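Local coordinates for restriction endonuclease PacI (Pseudomonas alcaligenes, PDB 3M7K), which cuts DNA at a rare eight-base-pair target site, as an HNH restriction endonuclease with a beta-beta-alpha-metal active site, at residues 4-9 with 22-27; 16-20 with 86-90. All coordinates share one frame. Residues are numbered along the deposited sequence.

Contact 1 (4-9 with 22-27); sequences CPRCQR and KMCKGC. With ZN (zinc ion), chain E; PT (platinum (II) ion), chain G; nucleotides of chain B.
Segment 4-9 is the turn of a zinc knuckle between strands 2-3 and 10-11; segment 22-27 runs into helix 25-40. CA atoms pair Cys-4 with Cys-24 (6.0 Å) and Cys-7 with Cys-27 (6.8 Å). Cys-4 (chi1 t) sends SG to the zinc at 2.3 Å, and SG accepts from Cys-24 N (3.4 Å) and Arg-6 N (3.5 Å). Its backbone closes the turn: Cys-4 N to Arg-9 O 2.9 Å, Gln-8 N to Cys-4 O 2.7 Å. Residues 5-7 have helical phi/psi without regular bonds. Pro-5 CD packs on Lys-22 O at 3.4 Å. Arg-6 lays CG on Cys-27 SG (3.4 Å) and hydrogen-bonds through NH1 to OP2 of DG3 of chain B (2.6 Å). Cys-7 (chi1 p) binds zinc through SG at 2.5 Å; Gln-8 has positive phi (75°). Arg-9 folds back, donating NE to Cys-7 SG (3.1 Å) and, weakly, NH2 to Cys-24 SG (3.2 Å). Cys-24 (chi1 p) and Cys-27 (chi1 m) complete the Cys4 site, each SG at 2.3 Å, and Cys-24 SG, at the N-cap, accepts from Cys-27 N (3.4 Å). Four sulfurs on one zinc concentrate negative charge, which the N-H groups and the Arg-9 guanidinium offset.

Contact 2 (16-20 with 86-90); sequences FYAGS and IQCLG. With nucleotides of chain C.
One glutamine side chain, split between protein and DNA, makes the single hydrogen bond between these two loops: Gln-87 OE1 accepts from Ala-18 N at 2.7 Å, nearly straight at 168°, while NE2 donates to OP1 of DG4 of chain C at 3.0 Å. Segment 86-90 is the lead-in to strand 90-93, the first strand of the beta-beta-alpha-metal motif of the HNH fold; segment 16-20 is an irregular loop ahead of helix 25-40. Build both without regular secondary structure, bringing Tyr-17 CA to 6.8 Å from Gln-87 CA. Gln-87 has phi/psi -130/3 and chi1 m with chi2 t, which stretches the amide across to the other loop; its OE1 sits at the edge of the Tyr-17 ring, 3.8 Å from CD2. Tyr-17 (chi1 m) lies with one ring face against the sugar of DA3 of chain C, and its OH donates to OP2 of that nucleotide at 2.7 Å. Cys-88 (chi1 p) comes in beside it, SG 3.7 Å from Tyr-17 OH and 3.2 Å from the same DA3 OP2. The other non-bridging oxygen, OP1 of DA3, takes Gln-87 N at 2.7 Å and, weakly, Cys-88 N at 3.3 Å. Together the loops hydrogen-bond two successive phosphates of chain C, those of DA3 and DG4, with Gly-90 against a third, that of DA2. Two glycines allow the close fit: a CB on Gly-19 would clash with O5' of DG4, and Gly-90 CA lies 3.3 Å from OP2 of DA2 of chain C.

The segments alternate along the chain, and the centres of contacts 1 and 2 lie about 12 Å apart. Lys-25 joins them, its NZ hydrogen-bonded to Gln-87 O at 2.9 Å and salt-bridged to Glu-70. Phe-16 lies against the zinc site, CE2 3.8 Å from Cys-24 CB, and Met-23 O is 3.8 Å from Tyr-17 CD1. The nearest atom of the Tyr-17 side chain is about 5 Å from the platinum held by Met-23 and Met-28. Contact 1 reaches the phosphates of chain B, contact 2 those of chain C, so the pair holds backbone phosphates on both product DNA chains. From contact 2, strand 90-93 runs on to Asp-92, which binds the magnesium with Asn-113.

Contact 1 (4-9 with 22-27)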
loop_
_atom_site.group_PDB
_atom_site.type_symbol
_atom_site.label_atom_id
_atom_site.label_comp_id
_atom_site.label_asym_id
_atom_site.label_seq_id
_atom_site.Cartn_x
_atom_site.Cartn_y
_atom_site.Cartn_z
ATOM N N CYS A 4 -34.346 -2.499 3.444
ATOM C CA CYS A 4 -33.377 -1.769 4.286
ATOM C C CYS A 4 -34.087 -0.656 5.039
ATOM O O CYS A 4 -34.738 0.186 4.416
ATOM C CB CYS A 4 -32.223 -1.178 3.459
ATOM S SG CYS A 4 -31.068 -0.095 4.404
ATOM N N PRO A 5 -33.948 -0.630 6.379
ATOM C CA PRO A 5 -34.705 0.335 7.182
ATOM C C PRO A 5 -34.228 1.776 6.980
ATOM O O PRO A 5 -34.914 2.706 7.394
ATOM C CB PRO A 5 -34.441 -0.124 8.617
ATOM C CG PRO A 5 -33.123 -0.795 8.549
ATOM C CD PRO A 5 -33.085 -1.480 7.220
ATOM N N ARG A 6 -33.078 1.953 6.335
ATOM C CA ARG A 6 -32.516 3.284 6.118
ATOM C C ARG A 6 -32.892 3.889 4.751
ATOM O O ARG A 6 -33.405 5.014 4.704
ATOM C CB ARG A 6 -30.999 3.282 6.340
ATOM C CG ARG A 6 -30.317 4.597 5.994
ATOM C CD ARG A 6 -30.372 5.590 7.131
ATOM N NE ARG A 6 -29.067 5.728 7.773
ATOM C CZ ARG A 6 -28.454 6.890 7.983
ATOM N NH1 ARG A 6 -29.038 8.028 7.621
ATOM N NH2 ARG A 6 -27.261 6.914 8.567
ATOM N N CYS A 7 -32.647 3.155 3.658
ATOM C CA CYS A 7 -33.028 3.622 2.318
ATOM C C CYS A 7 -34.441 3.198 1.890
ATOM O O CYS A 7 -34.982 3.763 0.946
ATOM C CB CYS A 7 -32.015 3.169 1.252
ATOM S SG CYS A 7 -31.860 1.380 1.084
ATOM N N GLN A 8 -35.008 2.200 2.570
ATOM C CA GLN A 8 -36.331 1.632 2.246
ATOM C C GLN A 8 -36.347 0.735 1.004
ATOM O O GLN A 8 -37.416 0.299 0.560
ATOM C CB GLN A 8 -37.427 2.721 2.139
ATOM C CG GLN A 8 -37.493 3.673 3.323
ATOM C CD GLN A 8 -38.067 3.016 4.548
ATOM O OE1 GLN A 8 -39.278 3.051 4.771
ATOM N NE2 GLN A 8 -37.206 2.419 5.360
ATOM N N ARG A 9 -35.171 0.446 0.448
ATOM C CA ARG A 9 -35.108 -0.387 -0.746
ATOM C C ARG A 9 -35.346 -1.854 -0.428
ATOM O O ARG A 9 -34.963 -2.335 0.644
ATOM C CB ARG A 9 -33.777 -0.225 -1.479
ATOM C CG ARG A 9 -33.580 1.131 -2.130
ATOM C CD ARG A 9 -32.236 1.211 -2.820
ATOM N NE ARG A 9 -31.130 0.886 -1.905
ATOM C CZ ARG A 9 -29.924 0.506 -2.304
ATOM N NH1 ARG A 9 -29.661 0.396 -3.600
ATOM N NH2 ARG A 9 -28.983 0.219 -1.407
ATOM N N LYS A 22 -27.661 -3.382 10.649
ATOM C CA LYS A 22 -29.014 -3.349 10.071
ATOM C C LYS A 22 -29.076 -2.551 8.757
ATOM O O LYS A 22 -30.013 -2.716 7.972
ATOM C CB LYS A 22 -30.010 -2.765 11.077
ATOM C CG LYS A 22 -30.218 -3.614 12.328
ATOM C CD LYS A 22 -30.909 -2.806 13.428
ATOM C CE LYS A 22 -31.178 -3.657 14.667
ATOM N NZ LYS A 22 -31.892 -2.890 15.731
ATOM N N MET A 23 -28.087 -1.677 8.543
ATOM C CA MET A 23 -27.957 -0.891 7.304
ATOM C C MET A 23 -27.475 -1.756 6.116
ATOM O O MET A 23 -26.665 -2.670 6.302
ATOM C CB MET A 23 -27.032 0.349 7.519
ATOM C CG MET A 23 -25.677 0.115 8.262
ATOM S SD MET A 23 -24.583 1.596 8.525
ATOM C CE MET A 23 -25.722 2.584 9.507
ATOM N N CYS A 24 -27.984 -1.492 4.912
ATOM C CA CYS A 24 -27.457 -2.153 3.725
ATOM C C CYS A 24 -26.049 -1.597 3.380
ATOM O O CYS A 24 -25.623 -0.561 3.923
ATOM C CB CYS A 24 -28.410 -2.014 2.541
ATOM S SG CYS A 24 -28.400 -0.408 1.714
ATOM N N LYS A 25 -25.344 -2.282 2.482
ATOM C CA LYS A 25 -23.983 -1.873 2.109
ATOM C C LYS A 25 -23.989 -0.464 1.488
ATOM O O LYS A 25 -23.093 0.326 1.737
ATOM C CB LYS A 25 -23.331 -2.890 1.151
ATOM C CG LYS A 25 -23.025 -4.279 1.775
ATOM C CD LYS A 25 -22.674 -5.304 0.688
ATOM C CE LYS A 25 -22.113 -6.604 1.260
ATOM N NZ LYS A 25 -21.759 -7.550 0.153
ATOM N N GLY A 26 -25.007 -0.156 0.687
ATOM C CA GLY A 26 -25.116 1.160 0.035
ATOM C C GLY A 26 -25.258 2.290 1.036
ATOM O O GLY A 26 -24.606 3.352 0.920
ATOM N N CYS A 27 -26.099 2.063 2.038
ATOM C CA CYS A 27 -26.326 3.064 3.077
ATOM C C CYS A 27 -25.082 3.263 3.944
ATOM O O CYS A 27 -24.716 4.397 4.261
ATOM C CB CYS A 27 -27.532 2.690 3.946
ATOM S SG CYS A 27 -29.171 2.989 3.184
HETATM ZN ZN ZN E . -30.030 0.926 2.649
HETATM PT PT PT G . -23.205 0.490 9.490
ATOM P P DA B 2 -32.810 6.316 10.011
ATOM O OP1 DA B 2 -33.253 7.241 8.938
ATOM O OP2 DA B 2 -32.054 5.088 9.660
ATOM O "O5'" DA B 2 -31.946 7.139 11.086
ATOM C "C5'" DA B 2 -32.324 8.461 11.499
ATOM C "C4'" DA B 2 -31.135 9.242 12.055
ATOM O "O4'" DA B 2 -30.700 8.695 13.331
ATOM C "C3'" DA B 2 -29.885 9.270 11.181
ATOM O "O3'" DA B 2 -29.291 10.575 11.236
ATOM C "C2'" DA B 2 -29.003 8.184 11.798
ATOM C "C1'" DA B 2 -29.332 8.325 13.277
ATOM N N9 DA B 2 -29.191 7.118 14.094
ATOM C C8 DA B 2 -29.690 5.866 13.830
ATOM N N7 DA B 2 -29.429 4.977 14.762
ATOM C C5 DA B 2 -28.715 5.701 15.705
ATOM C C6 DA B 2 -28.152 5.336 16.950
ATOM N N6 DA B 2 -28.245 4.083 17.410
ATOM N N1 DA B 2 -27.495 6.292 17.674
ATOM C C2 DA B 2 -27.422 7.542 17.174
ATOM N N3 DA B 2 -27.921 8.007 16.014
ATOM C C4 DA B 2 -28.559 7.028 15.320
ATOM P P DG B 3 -28.202 11.065 10.155
ATOM O OP1 DG B 3 -28.365 12.529 9.961
ATOM O OP2 DG B 3 -28.231 10.153 8.981
ATOM O "O5'" DG B 3 -26.835 10.849 10.947
ATOM C "C5'" DG B 3 -26.576 11.566 12.154
ATOM C "C4'" DG B 3 -25.352 10.963 12.810
ATOM O "O4'" DG B 3 -25.723 9.708 13.453
ATOM C "C3'" DG B 3 -24.215 10.623 11.839
ATOM O "O3'" DG B 3 -22.957 10.861 12.460
ATOM C "C2'" DG B 3 -24.425 9.131 11.609
ATOM C "C1'" DG B 3 -24.761 8.758 13.049
ATOM N N9 DG B 3 -25.205 7.382 13.260
ATOM C C8 DG B 3 -25.854 6.546 12.371
ATOM N N7 DG B 3 -26.100 5.361 12.861
ATOM C C5 DG B 3 -25.570 5.413 14.149
ATOM C C6 DG B 3 -25.528 4.423 15.165
ATOM O O6 DG B 3 -25.978 3.269 15.095
ATOM N N1 DG B 3 -24.899 4.880 16.335
ATOM C C2 DG B 3 -24.369 6.143 16.500
ATOM N N2 DG B 3 -23.794 6.419 17.683
ATOM N N3 DG B 3 -24.409 7.080 15.556
ATOM C C4 DG B 3 -25.015 6.651 14.411
#

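Contact 2 (16-20 with 86-90)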
loop_
_atom_site.group_PDB
_atom_site.type_symbol
_atom_site.label_atom_id
_atom_site.label_comp_id
_atom_site.label_asym_id
_atom_site.label_seq_id
_atom_site.Cartn_x
_atom_site.Cartn_y
_atom_site.Cartn_z
ATOM N N PHE A 16 -26.588 -6.917 2.116
ATOM C CA PHE A 16 -26.443 -6.725 3.559
ATOM C C PHE A 16 -25.159 -7.341 4.139
ATOM O O PHE A 16 -24.552 -8.217 3.523
ATOM C CB PHE A 16 -27.687 -7.295 4.277
ATOM C CG PHE A 16 -28.963 -6.547 3.960
ATOM C CD1 PHE A 16 -29.821 -6.991 2.952
ATOM C CD2 PHE A 16 -29.288 -5.382 4.650
ATOM C CE1 PHE A 16 -30.994 -6.290 2.643
ATOM C CE2 PHE A 16 -30.452 -4.672 4.350
ATOM C CZ PHE A 16 -31.313 -5.131 3.349
ATOM N N TYR A 17 -24.762 -6.892 5.330
ATOM C CA TYR A 17 -23.578 -7.425 6.024
ATOM C C TYR A 17 -23.850 -8.726 6.779
ATOM O O TYR A 17 -24.978 -8.993 7.151
ATOM C CB TYR A 17 -23.054 -6.398 7.017
ATOM C CG TYR A 17 -22.470 -5.160 6.379
ATOM C CD1 TYR A 17 -23.139 -3.941 6.460
ATOM C CD2 TYR A 17 -21.234 -5.201 5.711
ATOM C CE1 TYR A 17 -22.602 -2.786 5.887
ATOM C CE2 TYR A 17 -20.689 -4.046 5.128
ATOM C CZ TYR A 17 -21.384 -2.852 5.225
ATOM O OH TYR A 17 -20.872 -1.710 4.678
ATOM N N ALA A 18 -22.811 -9.517 7.024
ATOM C CA ALA A 18 -22.971 -10.789 7.739
ATOM C C ALA A 18 -22.985 -10.607 9.262
ATOM O O ALA A 18 -23.414 -11.499 10.001
ATOM C CB ALA A 18 -21.889 -11.788 7.310
ATOM N N GLY A 19 -22.539 -9.446 9.732
ATOM C CA GLY A 19 -22.540 -9.141 11.167
ATOM C C GLY A 19 -23.855 -8.563 11.659
ATOM O O GLY A 19 -24.901 -8.740 11.026
ATOM N N SER A 20 -23.798 -7.850 12.782
ATOM C CA SER A 20 -24.999 -7.311 13.429
ATOM C C SER A 20 -25.530 -5.967 12.878
ATOM O O SER A 20 -26.461 -5.390 13.461
ATOM C CB SER A 20 -24.773 -7.207 14.944
ATOM O OG SER A 20 -23.675 -6.356 15.232
ATOM N N ILE A 86 -14.162 -6.874 6.033
ATOM C CA ILE A 86 -14.650 -6.003 4.940
ATOM C C ILE A 86 -15.444 -6.835 3.935
ATOM O O ILE A 86 -14.971 -7.885 3.491
ATOM C CB ILE A 86 -13.477 -5.296 4.238
ATOM C CG1 ILE A 86 -12.688 -4.473 5.271
ATOM C CG2 ILE A 86 -13.964 -4.456 3.021
ATOM C CD1 ILE A 86 -11.409 -3.851 4.767
ATOM N N GLN A 87 -16.641 -6.368 3.585
ATOM C CA GLN A 87 -17.598 -7.169 2.828
ATOM C C GLN A 87 -18.146 -6.418 1.627
ATOM O O GLN A 87 -19.006 -6.923 0.895
ATOM C CB GLN A 87 -18.736 -7.606 3.742
ATOM C CG GLN A 87 -18.278 -8.471 4.906
ATOM C CD GLN A 87 -19.282 -8.477 6.049
ATOM O OE1 GLN A 87 -20.434 -8.874 5.868
ATOM N NE2 GLN A 87 -18.847 -8.027 7.235
ATOM N N CYS A 88 -17.646 -5.205 1.425
ATOM C CA CYS A 88 -18.021 -4.437 0.261
ATOM C C CYS A 88 -16.848 -3.644 -0.321
ATOM O O CYS A 88 -15.803 -3.453 0.335
ATOM C CB CYS A 88 -19.194 -3.506 0.583
ATOM S SG CYS A 88 -18.762 -2.168 1.676
ATOM N N LEU A 89 -17.032 -3.220 -1.562
ATOM C CA LEU A 89 -16.033 -2.424 -2.268
ATOM C C LEU A 89 -16.259 -0.957 -2.009
ATOM O O LEU A 89 -17.398 -0.523 -1.822
ATOM C CB LEU A 89 -16.084 -2.707 -3.765
ATOM C CG LEU A 89 -15.877 -4.179 -4.127
ATOM C CD1 LEU A 89 -15.844 -4.308 -5.613
ATOM C CD2 LEU A 89 -14.590 -4.765 -3.524
ATOM N N GLY A 90 -15.168 -0.192 -1.995
ATOM C CA GLY A 90 -15.254 1.224 -1.662
ATOM C C GLY A 90 -15.060 2.121 -2.857
ATOM O O GLY A 90 -15.130 1.678 -4.012
ATOM P P DA C 3 -17.265 -2.623 5.256
ATOM O OP1 DA C 3 -17.052 -3.831 4.421
ATOM O OP2 DA C 3 -18.184 -1.558 4.775
ATOM O "O5'" DA C 3 -17.763 -3.028 6.699
ATOM C "C5'" DA C 3 -17.466 -4.289 7.262
ATOM C "C4'" DA C 3 -17.925 -4.331 8.721
ATOM O "O4'" DA C 3 -17.490 -3.118 9.386
ATOM C "C3'" DA C 3 -19.430 -4.365 8.976
ATOM O "O3'" DA C 3 -19.667 -4.944 10.253
ATOM C "C2'" DA C 3 -19.808 -2.886 9.015
ATOM C "C1'" DA C 3 -18.600 -2.312 9.757
ATOM N N9 DA C 3 -18.282 -0.922 9.421
ATOM C C8 DA C 3 -18.453 -0.284 8.225
ATOM N N7 DA C 3 -18.054 0.968 8.235
ATOM C C5 DA C 3 -17.599 1.162 9.541
ATOM C C6 DA C 3 -17.032 2.270 10.224
ATOM N N6 DA C 3 -16.832 3.469 9.673
ATOM N N1 DA C 3 -16.666 2.101 11.513
ATOM C C2 DA C 3 -16.856 0.913 12.103
ATOM N N3 DA C 3 -17.368 -0.195 11.569
ATOM C C4 DA C 3 -17.725 0.001 10.276
ATOM P P DG C 4 -20.757 -6.100 10.481
ATOM O OP1 DG C 4 -20.354 -7.311 9.745
ATOM O OP2 DG C 4 -22.069 -5.520 10.161
ATOM O "O5'" DG C 4 -20.731 -6.348 12.058
ATOM C "C5'" DG C 4 -19.516 -6.186 12.764
ATOM C "C4'" DG C 4 -19.532 -4.950 13.645
ATOM O "O4'" DG C 4 -19.819 -3.753 12.901
ATOM C "C3'" DG C 4 -20.581 -4.928 14.746
ATOM O "O3'" DG C 4 -19.955 -5.366 15.932
ATOM C "C2'" DG C 4 -21.046 -3.467 14.828
ATOM C "C1'" DG C 4 -20.048 -2.795 13.905
ATOM N N9 DG C 4 -20.413 -1.555 13.233
ATOM C C8 DG C 4 -21.200 -1.380 12.118
ATOM N N7 DG C 4 -21.301 -0.132 11.747
ATOM C C5 DG C 4 -20.528 0.552 12.670
ATOM C C6 DG C 4 -20.245 1.925 12.791
ATOM O O6 DG C 4 -20.626 2.839 12.064
ATOM N N1 DG C 4 -19.407 2.204 13.873
ATOM C C2 DG C 4 -18.898 1.260 14.738
ATOM N N2 DG C 4 -18.102 1.696 15.725
ATOM N N3 DG C 4 -19.156 -0.035 14.637
ATOM C C4 DG C 4 -19.972 -0.309 13.588
ATOM P P DA C 2 -13.472 1.528 1.836
ATOM O OP1 DA C 2 -13.037 0.383 1.010
ATOM O OP2 DA C 2 -14.648 2.321 1.414
ATOM O "O5'" DA C 2 -13.701 1.098 3.353
ATOM C "C5'" DA C 2 -13.103 -0.124 3.849
ATOM C "C4'" DA C 2 -13.878 -0.658 5.047
ATOM O "O4'" DA C 2 -13.742 0.256 6.163
ATOM C "C3'" DA C 2 -15.384 -0.816 4.870
ATOM O "O3'" DA C 2 -15.834 -1.982 5.613
ATOM C "C2'" DA C 2 -15.984 0.481 5.422
ATOM C "C1'" DA C 2 -14.981 0.853 6.522
ATOM N N9 DA C 2 -14.682 2.280 6.675
ATOM C C8 DA C 2 -15.010 3.337 5.864
ATOM N N7 DA C 2 -14.576 4.509 6.289
ATOM C C5 DA C 2 -13.900 4.193 7.458
ATOM C C6 DA C 2 -13.187 4.978 8.389
ATOM N N6 DA C 2 -13.047 6.302 8.253
ATOM N N1 DA C 2 -12.623 4.348 9.460
ATOM C C2 DA C 2 -12.777 3.022 9.582
ATOM N N3 DA C 2 -13.428 2.173 8.760
ATOM C C4 DA C 2 -13.961 2.833 7.711
#